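PDB 5TVG: alpha,alpha-trehalose-phosphate synthase (UDP-forming) from Burkholderia vietnamiensis, which belongs to glycosyltransferase family 20, whose members have the GT-B fold of two Rossmann-like domains, and binds uridine-5'-diphosphate. Local coordinates for residues Arg80-Tyr85 with Arg311-Thr316; Trp95-Tyr100 with Arg174-His179; Ser270-Arg273 with Ser277-Leu280; His142-Ala147 with Ile159-His164. One frame throughout, in Å; residues are numbered along the deposited sequence.

Interaction 1: residues Arg80-Tyr85 with Arg311-Thr316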
loop_
_atom_site.group_PDB
_atom_site.type_symbol
_atom_site.label_atom_id
_atom_site.label_comp_id
_atom_site.label_asym_id
_atom_site.label_seq_id
_atom_site.Cartn_x
_atom_site.Cartn_y
_atom_site.Cartn_z
ATOM N N ARG A 80 7.767 -26.659 10.558
ATOM C CA ARG A 80 8.478 -26.635 9.285
ATOM C C ARG A 80 7.706 -27.390 8.206
ATOM O O ARG A 80 7.588 -26.914 7.072
ATOM C CB ARG A 80 9.876 -27.235 9.467
ATOM C CG ARG A 80 10.785 -27.143 8.244
ATOM C CD ARG A 80 11.425 -25.768 8.095
ATOM N NE ARG A 80 12.465 -25.758 7.064
ATOM C CZ ARG A 80 13.190 -24.693 6.717
ATOM N NH1 ARG A 80 12.996 -23.515 7.308
ATOM N NH2 ARG A 80 14.109 -24.805 5.763
ATOM N N ASP A 81 7.144 -28.549 8.554
ATOM C CA ASP A 81 6.312 -29.288 7.612
ATOM C C ASP A 81 5.113 -28.447 7.181
ATOM O O ASP A 81 4.863 -28.261 5.985
ATOM C CB ASP A 81 5.857 -30.608 8.241
ATOM C CG ASP A 81 6.975 -31.657 8.321
ATOM O OD1 ASP A 81 8.011 -31.519 7.612
ATOM O OD2 ASP A 81 6.780 -32.649 9.065
ATOM N N TYR A 82 4.358 -27.942 8.158
ATOM C CA TYR A 82 3.198 -27.098 7.899
ATOM C C TYR A 82 3.564 -25.930 6.990
ATOM O O TYR A 82 2.881 -25.664 5.993
ATOM C CB TYR A 82 2.640 -26.600 9.238
ATOM C CG TYR A 82 1.546 -25.575 9.115
ATOM C CD1 TYR A 82 0.225 -25.959 8.876
ATOM C CD2 TYR A 82 1.826 -24.221 9.234
ATOM C CE1 TYR A 82 -0.781 -25.025 8.772
ATOM C CE2 TYR A 82 0.818 -23.267 9.116
ATOM C CZ TYR A 82 -0.481 -23.678 8.876
ATOM O OH TYR A 82 -1.478 -22.741 8.753
ATOM N N ASP A 83 4.652 -25.227 7.315
ATOM C CA ASP A 83 5.024 -24.042 6.544
ATOM C C ASP A 83 5.368 -24.410 5.105
ATOM O O ASP A 83 5.055 -23.659 4.174
ATOM C CB ASP A 83 6.201 -23.320 7.200
ATOM C CG ASP A 83 5.802 -22.565 8.457
ATOM O OD1 ASP A 83 4.603 -22.283 8.641
ATOM O OD2 ASP A 83 6.694 -22.242 9.265
ATOM N N GLN A 84 6.021 -25.550 4.894
ATOM C CA GLN A 84 6.491 -25.822 3.549
ATOM C C GLN A 84 5.487 -26.604 2.720
ATOM O O GLN A 84 5.335 -26.323 1.533
ATOM C CB GLN A 84 7.807 -26.596 3.573
ATOM C CG GLN A 84 8.963 -25.852 4.239
ATOM C CD GLN A 84 10.205 -26.700 4.313
ATOM O OE1 GLN A 84 10.133 -27.928 4.428
ATOM N NE2 GLN A 84 11.359 -26.053 4.212
ATOM N N TYR A 85 4.747 -27.507 3.348
ATOM C CA TYR A 85 3.802 -28.361 2.658
ATOM C C TYR A 85 2.463 -27.669 2.459
ATOM O O TYR A 85 1.929 -27.653 1.346
ATOM C CB TYR A 85 3.658 -29.670 3.444
ATOM C CG TYR A 85 2.377 -30.455 3.237
ATOM C CD1 TYR A 85 2.228 -31.359 2.170
ATOM C CD2 TYR A 85 1.335 -30.337 4.158
ATOM C CE1 TYR A 85 1.048 -32.096 2.017
ATOM C CE2 TYR A 85 0.184 -31.054 4.026
ATOM C CZ TYR A 85 0.032 -31.927 2.953
ATOM O OH TYR A 85 -1.134 -32.631 2.866
ATOM N N ARG A 311 -7.122 -19.298 5.739
ATOM C CA ARG A 311 -5.692 -19.232 5.413
ATOM C C ARG A 311 -5.082 -17.863 5.740
ATOM O O ARG A 311 -4.376 -17.257 4.924
ATOM C CB ARG A 311 -5.484 -19.591 3.934
ATOM C CG ARG A 311 -6.122 -20.940 3.583
ATOM C CD ARG A 311 -6.287 -21.198 2.074
ATOM N NE ARG A 311 -7.132 -22.378 1.849
ATOM C CZ ARG A 311 -7.315 -22.982 0.671
ATOM N NH1 ARG A 311 -6.696 -22.547 -0.420
ATOM N NH2 ARG A 311 -8.123 -24.034 0.575
ATOM N N SER A 312 -5.373 -17.366 6.949
ATOM C CA SER A 312 -4.944 -16.027 7.366
ATOM C C SER A 312 -3.433 -15.856 7.406
ATOM O O SER A 312 -2.955 -14.717 7.382
ATOM C CB SER A 312 -5.469 -15.691 8.768
ATOM O OG SER A 312 -6.876 -15.759 8.798
ATOM N N ASP A 313 -2.672 -16.941 7.507
ATOM C CA ASP A 313 -1.219 -16.839 7.602
ATOM C C ASP A 313 -0.538 -16.838 6.241
ATOM O O ASP A 313 0.695 -16.870 6.181
ATOM C CB ASP A 313 -0.691 -17.961 8.498
ATOM C CG ASP A 313 -1.076 -19.356 7.990
ATOM O OD1 ASP A 313 -1.949 -19.492 7.084
ATOM O OD2 ASP A 313 -0.558 -20.324 8.571
ATOM N N VAL A 314 -1.318 -16.788 5.158
ATOM C CA VAL A 314 -0.823 -16.598 3.799
ATOM C C VAL A 314 -1.044 -15.130 3.415
ATOM O O VAL A 314 -2.151 -14.598 3.573
ATOM C CB VAL A 314 -1.538 -17.554 2.829
ATOM C CG1 VAL A 314 -1.029 -17.366 1.427
ATOM C CG2 VAL A 314 -1.383 -19.052 3.312
ATOM N N GLN A 315 0.015 -14.451 2.960
ATOM C CA GLN A 315 -0.072 -13.001 2.729
ATOM C C GLN A 315 -1.112 -12.633 1.671
ATOM O O GLN A 315 -1.777 -11.592 1.788
ATOM C CB GLN A 315 1.285 -12.436 2.317
ATOM N N THR A 316 -1.252 -13.447 0.610
ATOM C CA THR A 316 -2.217 -13.082 -0.426
ATOM C C THR A 316 -3.616 -13.013 0.155
ATOM O O THR A 316 -4.425 -12.179 -0.262
ATOM C CB THR A 316 -2.224 -14.089 -1.582
ATOM O OG1 THR A 316 -2.152 -15.428 -1.064
ATOM C CG2 THR A 316 -1.049 -13.843 -2.509
#
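Tyr82 and Asp313 make this contact with their side chains alone, the phenol of one meeting the carboxylate of the other. Tyr82 projects from helix 79-98. With its CG anti to the backbone N (chi1 173°), the ring reaches out lengthwise, far enough for its hydroxyl to find a partner. Asp313 sits in a type I turn, Arg311 to Val314, just ahead of helix 315-335, and extends its short side chain from the opposite direction. Tyr82 OH donates to Asp313 OD2 over 2.6 Å. The acceptor lies in the plane of the ring, at its edge, so that Tyr82 CE2 also comes within 3.3 Å of Asp313 OD2. The hydroxyl meets Asp313 OD2 on the syn side, 16° out of the carboxylate plane, and the two flat groups are turned 38° apart. Tyrosine suits the place because it offers a hydroxyl at the end of a long, stiff arm, and aspartate because it presents an acceptor close to a turn. The Asp313 OD2 to Arg87 NE pair is long and weak. One short polar bond at the surface thus ties a helix of the N-terminal domain to a loop of the C-terminal one, a link that is directional but small in area.

Interaction 2: residues Trp95-Tyr100 with Arg174-His179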
loop_
_atom_site.group_PDB
_atom_site.type_symbol
_atom_site.label_atom_id
_atom_site.label_comp_id
_atom_site.label_asym_id
_atom_site.label_seq_id
_atom_site.Cartn_x
_atom_site.Cartn_y
_atom_site.Cartn_z
ATOM N N TRP A 95 -2.585 -23.570 -5.363
ATOM C CA TRP A 95 -3.909 -22.959 -5.277
ATOM C C TRP A 95 -4.047 -21.739 -6.191
ATOM O O TRP A 95 -5.026 -21.679 -6.960
ATOM C CB TRP A 95 -4.257 -22.620 -3.821
ATOM C CG TRP A 95 -5.604 -21.943 -3.731
ATOM C CD1 TRP A 95 -5.861 -20.592 -3.861
ATOM C CD2 TRP A 95 -6.881 -22.567 -3.507
ATOM N NE1 TRP A 95 -7.210 -20.350 -3.713
ATOM C CE2 TRP A 95 -7.857 -21.545 -3.510
ATOM C CE3 TRP A 95 -7.291 -23.887 -3.295
ATOM C CZ2 TRP A 95 -9.216 -21.806 -3.316
ATOM C CZ3 TRP A 95 -8.633 -24.139 -3.088
ATOM C CH2 TRP A 95 -9.580 -23.102 -3.102
ATOM N N PRO A 96 -3.147 -20.748 -6.171
ATOM C CA PRO A 96 -3.333 -19.628 -7.114
ATOM C C PRO A 96 -3.223 -20.053 -8.571
ATOM O O PRO A 96 -4.036 -19.606 -9.382
ATOM C CB PRO A 96 -2.238 -18.627 -6.706
ATOM C CG PRO A 96 -1.210 -19.431 -5.997
ATOM C CD PRO A 96 -2.002 -20.512 -5.268
ATOM N N VAL A 97 -2.271 -20.922 -8.928
ATOM C CA VAL A 97 -2.112 -21.279 -10.337
ATOM C C VAL A 97 -3.321 -22.060 -10.836
ATOM O O VAL A 97 -3.857 -21.769 -11.908
ATOM C CB VAL A 97 -0.816 -22.064 -10.578
ATOM C CG1 VAL A 97 -0.783 -22.542 -12.036
ATOM C CG2 VAL A 97 0.400 -21.212 -10.231
ATOM N N PHE A 98 -3.766 -23.061 -10.066
ATOM C CA PHE A 98 -4.912 -23.868 -10.475
ATOM C C PHE A 98 -6.170 -23.023 -10.577
ATOM O O PHE A 98 -7.128 -23.434 -11.236
ATOM C CB PHE A 98 -5.140 -25.040 -9.495
ATOM C CG PHE A 98 -4.188 -26.209 -9.697
ATOM C CD1 PHE A 98 -2.881 -26.005 -10.117
ATOM C CD2 PHE A 98 -4.611 -27.521 -9.462
ATOM C CE1 PHE A 98 -2.014 -27.081 -10.293
ATOM C CE2 PHE A 98 -3.748 -28.600 -9.645
ATOM C CZ PHE A 98 -2.453 -28.384 -10.065
ATOM N N HIS A 99 -6.170 -21.829 -9.989
ATOM C CA HIS A 99 -7.284 -20.908 -10.127
ATOM C C HIS A 99 -7.000 -19.788 -11.133
ATOM O O HIS A 99 -7.722 -18.787 -11.150
ATOM C CB HIS A 99 -7.657 -20.332 -8.754
ATOM C CG HIS A 99 -8.374 -21.301 -7.861
ATOM N ND1 HIS A 99 -7.722 -22.248 -7.096
ATOM C CD2 HIS A 99 -9.697 -21.481 -7.630
ATOM C CE1 HIS A 99 -8.611 -22.963 -6.427
ATOM N NE2 HIS A 99 -9.817 -22.507 -6.721
ATOM N N TYR A 100 -6.006 -19.975 -12.010
ATOM C CA TYR A 100 -5.672 -19.030 -13.089
ATOM C C TYR A 100 -5.283 -17.670 -12.528
ATOM O O TYR A 100 -5.638 -16.628 -13.077
ATOM C CB TYR A 100 -6.806 -18.868 -14.117
ATOM C CG TYR A 100 -7.066 -20.127 -14.934
ATOM C CD1 TYR A 100 -7.786 -21.191 -14.402
ATOM C CD2 TYR A 100 -6.544 -20.274 -16.211
ATOM C CE1 TYR A 100 -8.023 -22.343 -15.148
ATOM C CE2 TYR A 100 -6.766 -21.429 -16.947
ATOM C CZ TYR A 100 -7.500 -22.453 -16.419
ATOM O OH TYR A 100 -7.733 -23.595 -17.187
ATOM N N ARG A 174 1.949 -24.585 -16.528
ATOM C CA ARG A 174 3.391 -24.374 -16.623
ATOM C C ARG A 174 3.918 -23.286 -15.681
ATOM O O ARG A 174 5.132 -23.190 -15.499
ATOM C CB ARG A 174 3.755 -23.916 -18.038
ATOM C CG ARG A 174 3.731 -24.945 -19.106
ATOM C CD ARG A 174 3.731 -24.225 -20.453
ATOM N NE ARG A 174 4.990 -23.553 -20.727
ATOM C CZ ARG A 174 5.103 -22.395 -21.360
ATOM N NH1 ARG A 174 4.028 -21.758 -21.795
ATOM N NH2 ARG A 174 6.301 -21.880 -21.565
ATOM N N VAL A 175 3.049 -22.427 -15.141
ATOM C CA VAL A 175 3.500 -21.416 -14.203
ATOM C C VAL A 175 4.100 -22.071 -12.969
ATOM O O VAL A 175 5.047 -21.543 -12.368
ATOM C CB VAL A 175 2.333 -20.453 -13.871
ATOM C CG1 VAL A 175 2.689 -19.515 -12.727
ATOM C CG2 VAL A 175 1.967 -19.610 -15.092
ATOM N N VAL A 176 3.601 -23.240 -12.594
ATOM C CA VAL A 176 4.186 -24.061 -11.536
ATOM C C VAL A 176 5.489 -24.680 -12.040
ATOM O O VAL A 176 5.451 -25.515 -12.956
ATOM C CB VAL A 176 3.230 -25.190 -11.100
ATOM C CG1 VAL A 176 3.910 -26.059 -10.014
ATOM C CG2 VAL A 176 1.878 -24.634 -10.628
ATOM N N PRO A 177 6.650 -24.344 -11.481
ATOM C CA PRO A 177 7.908 -24.811 -12.074
ATOM C C PRO A 177 8.007 -26.331 -12.147
ATOM O O PRO A 177 8.423 -26.862 -13.187
ATOM C CB PRO A 177 8.977 -24.196 -11.164
ATOM C CG PRO A 177 8.288 -22.877 -10.710
ATOM C CD PRO A 177 6.856 -23.243 -10.516
ATOM N N PRO A 178 7.615 -27.099 -11.109
ATOM C CA PRO A 178 7.713 -28.562 -11.271
ATOM C C PRO A 178 6.519 -29.222 -11.960
ATOM O O PRO A 178 6.179 -30.368 -11.628
ATOM C CB PRO A 178 7.863 -29.066 -9.823
ATOM C CG PRO A 178 7.125 -28.102 -9.030
ATOM C CD PRO A 178 7.385 -26.744 -9.687
ATOM N N HIS A 179 5.910 -28.551 -12.952
ATOM C CA HIS A 179 4.681 -29.070 -13.555
ATOM C C HIS A 179 4.882 -30.473 -14.138
ATOM O O HIS A 179 4.075 -31.379 -13.890
ATOM C CB HIS A 179 4.175 -28.089 -14.623
ATOM C CG HIS A 179 5.199 -27.709 -15.658
ATOM N ND1 HIS A 179 5.402 -28.440 -16.814
ATOM C CD2 HIS A 179 6.078 -26.675 -15.706
ATOM C CE1 HIS A 179 6.353 -27.864 -17.534
ATOM N NE2 HIS A 179 6.786 -26.799 -16.875
#
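Val97 stands in the last turn of helix 79-98, which ends in a Schellman motif, and packs there against Val175 and Val176 of the loop between helices 170-173 and 179-186. Tyr100, with its positive phi of 61°, is the C-prime residue: its N bonds to Val97 O at 2.8 Å, and the N of the next residue bonds to Pro96 O. The contact itself is wholly apolar. Val176 CG2 presses against the fork of Val97, lying 3.7 Å from Val97 CG1 and equally near Val97 CB and CG2. Val97 CG2 also touches Val175 CG1 at 3.8 Å. In Val176 the touching methyl is the one anti to the carbonyl carbon, whereas Val175 uses the one anti to its backbone N. Valine suits all three places, since its branch at CB puts two methyls close to the backbone. Phe89, earlier in the same helix, also packs on Val176, and Val175 packs on Tyr414 of the second subunit, so the loop is held from both its own chain and its neighbour. Just past the helix, His99 lays its CE1 over the centre of the Trp95 indole, while His99 ND1 donates to Trp95 O at 2.8 Å, with an N-H...O angle of 150°.

Interaction 3: residues Ser270-Arg273 with Ser277-Leu280. With UDP (uridine-5'-diphosphate), chain I.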
loop_
_atom_site.group_PDB
_atom_site.type_symbol
_atom_site.label_atom_id
_atom_site.label_comp_id
_atom_site.label_asym_id
_atom_site.label_seq_id
_atom_site.Cartn_x
_atom_site.Cartn_y
_atom_site.Cartn_z
ATOM N N SER A 270 -25.048 -14.247 0.139
ATOM C CA SER A 270 -23.796 -14.860 -0.293
ATOM C C SER A 270 -23.141 -15.524 0.905
ATOM O O SER A 270 -23.175 -14.977 2.006
ATOM C CB SER A 270 -22.812 -13.844 -0.869
ATOM O OG SER A 270 -23.232 -13.392 -2.125
ATOM N N VAL A 271 -22.550 -16.702 0.685
ATOM C CA VAL A 271 -21.714 -17.391 1.677
ATOM C C VAL A 271 -20.450 -17.862 0.964
ATOM O O VAL A 271 -20.539 -18.613 -0.023
ATOM C CB VAL A 271 -22.418 -18.591 2.344
ATOM C CG1 VAL A 271 -21.415 -19.315 3.273
ATOM C CG2 VAL A 271 -23.636 -18.143 3.164
ATOM N N ASP A 272 -19.283 -17.413 1.445
ATOM C CA ASP A 272 -18.006 -17.731 0.808
ATOM C C ASP A 272 -16.898 -17.699 1.854
ATOM O O ASP A 272 -16.865 -16.780 2.671
ATOM C CB ASP A 272 -17.616 -16.710 -0.291
ATOM C CG ASP A 272 -18.685 -16.519 -1.359
ATOM O OD1 ASP A 272 -19.770 -15.986 -1.054
ATOM O OD2 ASP A 272 -18.420 -16.869 -2.533
ATOM N N ARG A 273 -15.943 -18.632 1.781
ATOM C CA ARG A 273 -14.653 -18.365 2.437
ATOM C C ARG A 273 -14.061 -17.085 1.837
ATOM O O ARG A 273 -14.317 -16.725 0.685
ATOM C CB ARG A 273 -13.654 -19.511 2.257
ATOM C CG ARG A 273 -13.944 -20.843 3.002
ATOM C CD ARG A 273 -12.876 -21.940 2.637
ATOM N NE ARG A 273 -12.842 -22.159 1.185
ATOM C CZ ARG A 273 -11.861 -21.746 0.370
ATOM N NH1 ARG A 273 -10.791 -21.117 0.862
ATOM N NH2 ARG A 273 -11.968 -21.942 -0.954
ATOM N N SER A 277 -10.348 -16.480 -4.845
ATOM C CA SER A 277 -11.038 -17.180 -5.923
ATOM C C SER A 277 -12.522 -16.817 -5.981
ATOM O O SER A 277 -13.171 -17.057 -7.002
ATOM C CB SER A 277 -10.884 -18.685 -5.725
ATOM O OG SER A 277 -11.601 -19.072 -4.565
ATOM N N LYS A 278 -13.075 -16.245 -4.909
ATOM C CA LYS A 278 -14.520 -16.102 -4.779
ATOM C C LYS A 278 -15.043 -14.793 -5.376
ATOM O O LYS A 278 -16.263 -14.608 -5.477
ATOM C CB LYS A 278 -14.916 -16.251 -3.298
ATOM C CG LYS A 278 -14.512 -17.638 -2.667
ATOM C CD LYS A 278 -15.307 -18.862 -3.273
ATOM C CE LYS A 278 -14.826 -20.204 -2.754
ATOM N NZ LYS A 278 -15.639 -21.453 -3.201
ATOM N N GLY A 279 -14.163 -13.925 -5.861
ATOM C CA GLY A 279 -14.619 -12.701 -6.516
ATOM C C GLY A 279 -15.414 -11.749 -5.640
ATOM O O GLY A 279 -16.303 -11.061 -6.140
ATOM N N LEU A 280 -15.065 -11.631 -4.360
ATOM C CA LEU A 280 -15.902 -10.838 -3.461
ATOM C C LEU A 280 -15.849 -9.331 -3.786
ATOM O O LEU A 280 -16.853 -8.627 -3.631
ATOM C CB LEU A 280 -15.498 -11.124 -2.010
ATOM C CG LEU A 280 -15.608 -12.636 -1.649
ATOM C CD1 LEU A 280 -15.204 -12.939 -0.172
ATOM C CD2 LEU A 280 -16.982 -13.189 -1.931
HETATM N N1 UDP I . -19.769 -23.578 4.615
HETATM C C2 UDP I . -20.282 -23.664 5.897
HETATM N N3 UDP I . -20.139 -22.536 6.661
HETATM C C4 UDP I . -19.540 -21.348 6.289
HETATM C C5 UDP I . -19.022 -21.333 4.941
HETATM C C6 UDP I . -19.142 -22.434 4.170
HETATM O O2 UDP I . -20.847 -24.660 6.320
HETATM O O4 UDP I . -19.475 -20.412 7.113
HETATM C "C1'" UDP I . -19.893 -24.779 3.757
HETATM C "C2'" UDP I . -20.911 -24.700 2.618
HETATM O "O2'" UDP I . -22.156 -25.161 3.109
HETATM C "C3'" UDP I . -20.340 -25.722 1.640
HETATM C "C4'" UDP I . -18.838 -25.541 1.816
HETATM O "O4'" UDP I . -18.646 -25.038 3.154
HETATM O "O3'" UDP I . -20.762 -27.064 1.852
HETATM C "C5'" UDP I . -18.275 -24.524 0.865
HETATM O "O5'" UDP I . -17.813 -25.313 -0.229
HETATM P PA UDP I . -17.790 -24.749 -1.688
HETATM O O1A UDP I . -17.660 -25.935 -2.579
HETATM O O2A UDP I . -18.957 -23.808 -1.941
HETATM O O3A UDP I . -16.454 -23.878 -1.756
HETATM P PB UDP I . -15.104 -24.135 -0.962
HETATM O O1B UDP I . -14.968 -25.661 -0.934
HETATM O O2B UDP I . -14.022 -23.693 -1.935
HETATM O O3B UDP I . -15.089 -23.442 0.356
#
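Lys278 lays its aliphatic part against Asp272 and Arg273 where this contact is tightest: its CG rests 3.5 Å from Arg273 O, and its CB is 3.6 Å from Asp272 OD2. Beside it Leu280 and Asp272 run antiparallel alongside one another, with Leu280 CD2 3.8 Å from Asp272 CG. Asp272 OD1 is held by a salt bridge to Arg283 and a hydrogen bond from Gln305. Strand 266-271 gives way here to the loop that leads into helix 280-293, the strand-loop-helix passage of a Rossmann-like domain, with Gly279, at positive phi, as N-cap. Arg273 and Lys278, flanking the loop's turn, hold the diphosphate of uridine-5'-diphosphate. The looser side lies toward the partly exposed Arg273, where Arg273 NH2 and Lys278 NZ stay 4.3 Å apart, both drawn to the anion. A bend at chi3 (-57°) sets the Arg273 guanidinium edge-on to the beta phosphate: NE donates to UDP O3B at 2.7 Å and NH2 to UDP O2B at 2.9 Å, both nearly straight. Lysine, with a long flexible arm, suits the neighbouring place: Lys278 NZ donates to the bridging UDP O3A at 2.9 Å and also to O2B. The same ammonium has a salt bridge to Asp372.

Interaction 4: residues His142-Ala147 with Ile159-His164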
loop_
_atom_site.group_PDB
_atom_site.type_symbol
_atom_site.label_atom_id
_atom_site.label_comp_id
_atom_site.label_asym_id
_atom_site.label_seq_id
_atom_site.Cartn_x
_atom_site.Cartn_y
_atom_site.Cartn_z
ATOM N N HIS A 142 -3.169 -30.965 -2.227
ATOM C CA HIS A 142 -2.096 -31.209 -1.252
ATOM C C HIS A 142 -1.361 -32.526 -1.509
ATOM O O HIS A 142 -0.193 -32.657 -1.128
ATOM C CB HIS A 142 -2.657 -31.262 0.178
ATOM C CG HIS A 142 -3.565 -30.113 0.517
ATOM N ND1 HIS A 142 -4.912 -30.111 0.216
ATOM C CD2 HIS A 142 -3.313 -28.922 1.110
ATOM C CE1 HIS A 142 -5.449 -28.970 0.611
ATOM N NE2 HIS A 142 -4.500 -28.228 1.154
ATOM N N LEU A 143 -1.996 -33.493 -2.180
ATOM C CA LEU A 143 -1.500 -34.867 -2.218
ATOM C C LEU A 143 -1.258 -35.352 -3.652
ATOM O O LEU A 143 -1.306 -36.548 -3.916
ATOM C CB LEU A 143 -2.489 -35.773 -1.482
ATOM C CG LEU A 143 -2.681 -35.456 0.023
ATOM C CD1 LEU A 143 -4.021 -35.932 0.605
ATOM C CD2 LEU A 143 -1.526 -36.023 0.886
ATOM N N LEU A 144 -1.008 -34.439 -4.603
ATOM C CA LEU A 144 -0.621 -34.881 -5.944
ATOM C C LEU A 144 0.484 -35.946 -5.930
ATOM O O LEU A 144 0.384 -36.908 -6.717
ATOM C CB LEU A 144 -0.197 -33.674 -6.798
ATOM C CG LEU A 144 -1.313 -32.666 -7.113
ATOM C CD1 LEU A 144 -0.769 -31.372 -7.706
ATOM C CD2 LEU A 144 -2.262 -33.318 -8.097
ATOM N N PRO A 145 1.523 -35.864 -5.092
ATOM C CA PRO A 145 2.583 -36.885 -5.126
ATOM C C PRO A 145 2.267 -38.193 -4.403
ATOM O O PRO A 145 3.115 -39.091 -4.427
ATOM C CB PRO A 145 3.773 -36.194 -4.416
ATOM C CG PRO A 145 3.417 -34.717 -4.313
ATOM C CD PRO A 145 1.912 -34.687 -4.283
ATOM N N PHE A 146 1.092 -38.353 -3.790
ATOM C CA PHE A 146 0.920 -39.409 -2.795
ATOM C C PHE A 146 1.027 -40.801 -3.425
ATOM O O PHE A 146 1.727 -41.676 -2.903
ATOM C CB PHE A 146 -0.417 -39.233 -2.064
ATOM C CG PHE A 146 -0.490 -39.996 -0.757
ATOM C CD1 PHE A 146 0.205 -39.518 0.376
ATOM C CD2 PHE A 146 -1.213 -41.189 -0.656
ATOM C CE1 PHE A 146 0.171 -40.216 1.613
ATOM C CE2 PHE A 146 -1.239 -41.911 0.572
ATOM C CZ PHE A 146 -0.549 -41.414 1.700
ATOM N N ALA A 147 0.358 -41.021 -4.560
ATOM C CA ALA A 147 0.435 -42.325 -5.211
ATOM C C ALA A 147 1.859 -42.673 -5.593
ATOM O O ALA A 147 2.268 -43.839 -5.499
ATOM C CB ALA A 147 -0.447 -42.367 -6.466
ATOM N N ILE A 159 -5.214 -47.206 -6.492
ATOM C CA ILE A 159 -5.150 -45.871 -5.913
ATOM C C ILE A 159 -5.823 -44.905 -6.883
ATOM O O ILE A 159 -5.403 -44.785 -8.039
ATOM C CB ILE A 159 -3.709 -45.429 -5.612
ATOM C CG1 ILE A 159 -2.898 -46.562 -4.954
ATOM C CG2 ILE A 159 -3.722 -44.194 -4.691
ATOM C CD1 ILE A 159 -1.418 -46.222 -4.729
ATOM N N GLY A 160 -6.866 -44.223 -6.416
ATOM C CA GLY A 160 -7.542 -43.197 -7.192
ATOM C C GLY A 160 -7.345 -41.806 -6.604
ATOM O O GLY A 160 -7.281 -41.630 -5.381
ATOM N N PHE A 161 -7.312 -40.811 -7.485
ATOM C CA PHE A 161 -7.163 -39.418 -7.101
ATOM C C PHE A 161 -8.371 -38.630 -7.578
ATOM O O PHE A 161 -8.840 -38.824 -8.709
ATOM C CB PHE A 161 -5.896 -38.835 -7.711
ATOM C CG PHE A 161 -5.591 -37.433 -7.254
ATOM C CD1 PHE A 161 -5.130 -37.204 -5.959
ATOM C CD2 PHE A 161 -5.737 -36.358 -8.116
ATOM C CE1 PHE A 161 -4.830 -35.909 -5.527
ATOM C CE2 PHE A 161 -5.449 -35.051 -7.706
ATOM C CZ PHE A 161 -4.984 -34.825 -6.397
ATOM N N PHE A 162 -8.879 -37.740 -6.722
ATOM C CA PHE A 162 -9.905 -36.784 -7.129
ATOM C C PHE A 162 -9.479 -35.368 -6.756
ATOM O O PHE A 162 -9.254 -35.069 -5.576
ATOM C CB PHE A 162 -11.266 -37.101 -6.505
ATOM C CG PHE A 162 -12.344 -36.159 -6.951
ATOM C CD1 PHE A 162 -12.970 -36.309 -8.203
ATOM C CD2 PHE A 162 -12.712 -35.092 -6.148
ATOM C CE1 PHE A 162 -13.958 -35.410 -8.616
ATOM C CE2 PHE A 162 -13.700 -34.183 -6.567
ATOM C CZ PHE A 162 -14.331 -34.356 -7.801
ATOM N N LEU A 163 -9.426 -34.492 -7.751
ATOM C CA LEU A 163 -9.084 -33.087 -7.561
ATOM C C LEU A 163 -10.372 -32.290 -7.370
ATOM O O LEU A 163 -11.240 -32.313 -8.235
ATOM C CB LEU A 163 -8.292 -32.566 -8.763
ATOM C CG LEU A 163 -7.678 -31.152 -8.681
ATOM C CD1 LEU A 163 -6.503 -31.086 -7.655
ATOM C CD2 LEU A 163 -7.221 -30.676 -10.035
ATOM N N HIS A 164 -10.510 -31.606 -6.226
ATOM C CA HIS A 164 -11.721 -30.823 -5.957
ATOM C C HIS A 164 -11.700 -29.439 -6.595
ATOM O O HIS A 164 -12.735 -28.777 -6.647
ATOM C CB HIS A 164 -11.911 -30.641 -4.457
ATOM C CG HIS A 164 -12.244 -31.906 -3.732
ATOM N ND1 HIS A 164 -13.417 -32.068 -3.023
ATOM C CD2 HIS A 164 -11.569 -33.073 -3.623
ATOM C CE1 HIS A 164 -13.434 -33.277 -2.487
ATOM N NE2 HIS A 164 -12.322 -33.904 -2.831
#
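Phe161 brings the outer end of its ring against one branch of Leu144: Leu144 CD2 lies 3.5 Å from Phe161 CZ and 3.6 Å from Phe161 CE2, and the two side chains run at a slant to one another. The phenyl, long enough to reach Leu144, arrives there because CG is anti to the backbone N (chi1 -174°), which sends the ring toward segment 142-147. Its other flank reaches backbone, with Phe161 CE1 3.9 Å from Leu143 O. That carbonyl is already occupied: it accepts the N-H of Phe146 at 3.0 Å, closing a type I turn, and a hydrogen bond from the Tyr189 hydroxyl. Further along, Ala147 CB meets Ile159 CG2 at 4.1 Å. Alanine suits the first turn of helix 146-152, its single methyl letting helix and strand come close, with CA atoms of Ala147 and Ile159 6.7 Å apart; beta-branched Ile159 suits a strand and offers CG2 to that methyl. Gly160 pairs by backbone bonds with Ile136 and Val138. Strands 135-139 and 159-162 are therefore parallel neighbours, and helix 146-152 packs on the sheet between them in sequence: a classic beta-alpha-beta crossover of the N-terminal Rossmann-like domain of a GT-B glycosyltransferase.

Along the chain, 80-85 opens interaction 1 and 311-316 closes it, with the other three between: interaction 4 lies within the span of interaction 2, and interaction 3 follows both. Interactions 1 and 2 share helix 79-98, their centres about 17 Å apart. Interaction 4 belongs to the ten-strand sheet of the N-terminal domain and touches interaction 2 through Phe98. Interaction 3 sits at the C-terminal end of an inner strand of the six-strand parallel sheet of the other domain, its centre about 25 Å from that of interaction 4. Trp95 bridges the halves, touching Arg273 and making a cation-pi contact with Arg311. The C-terminal part of helix 79-98 thus connects the N-terminal core to the nucleotide-binding loop.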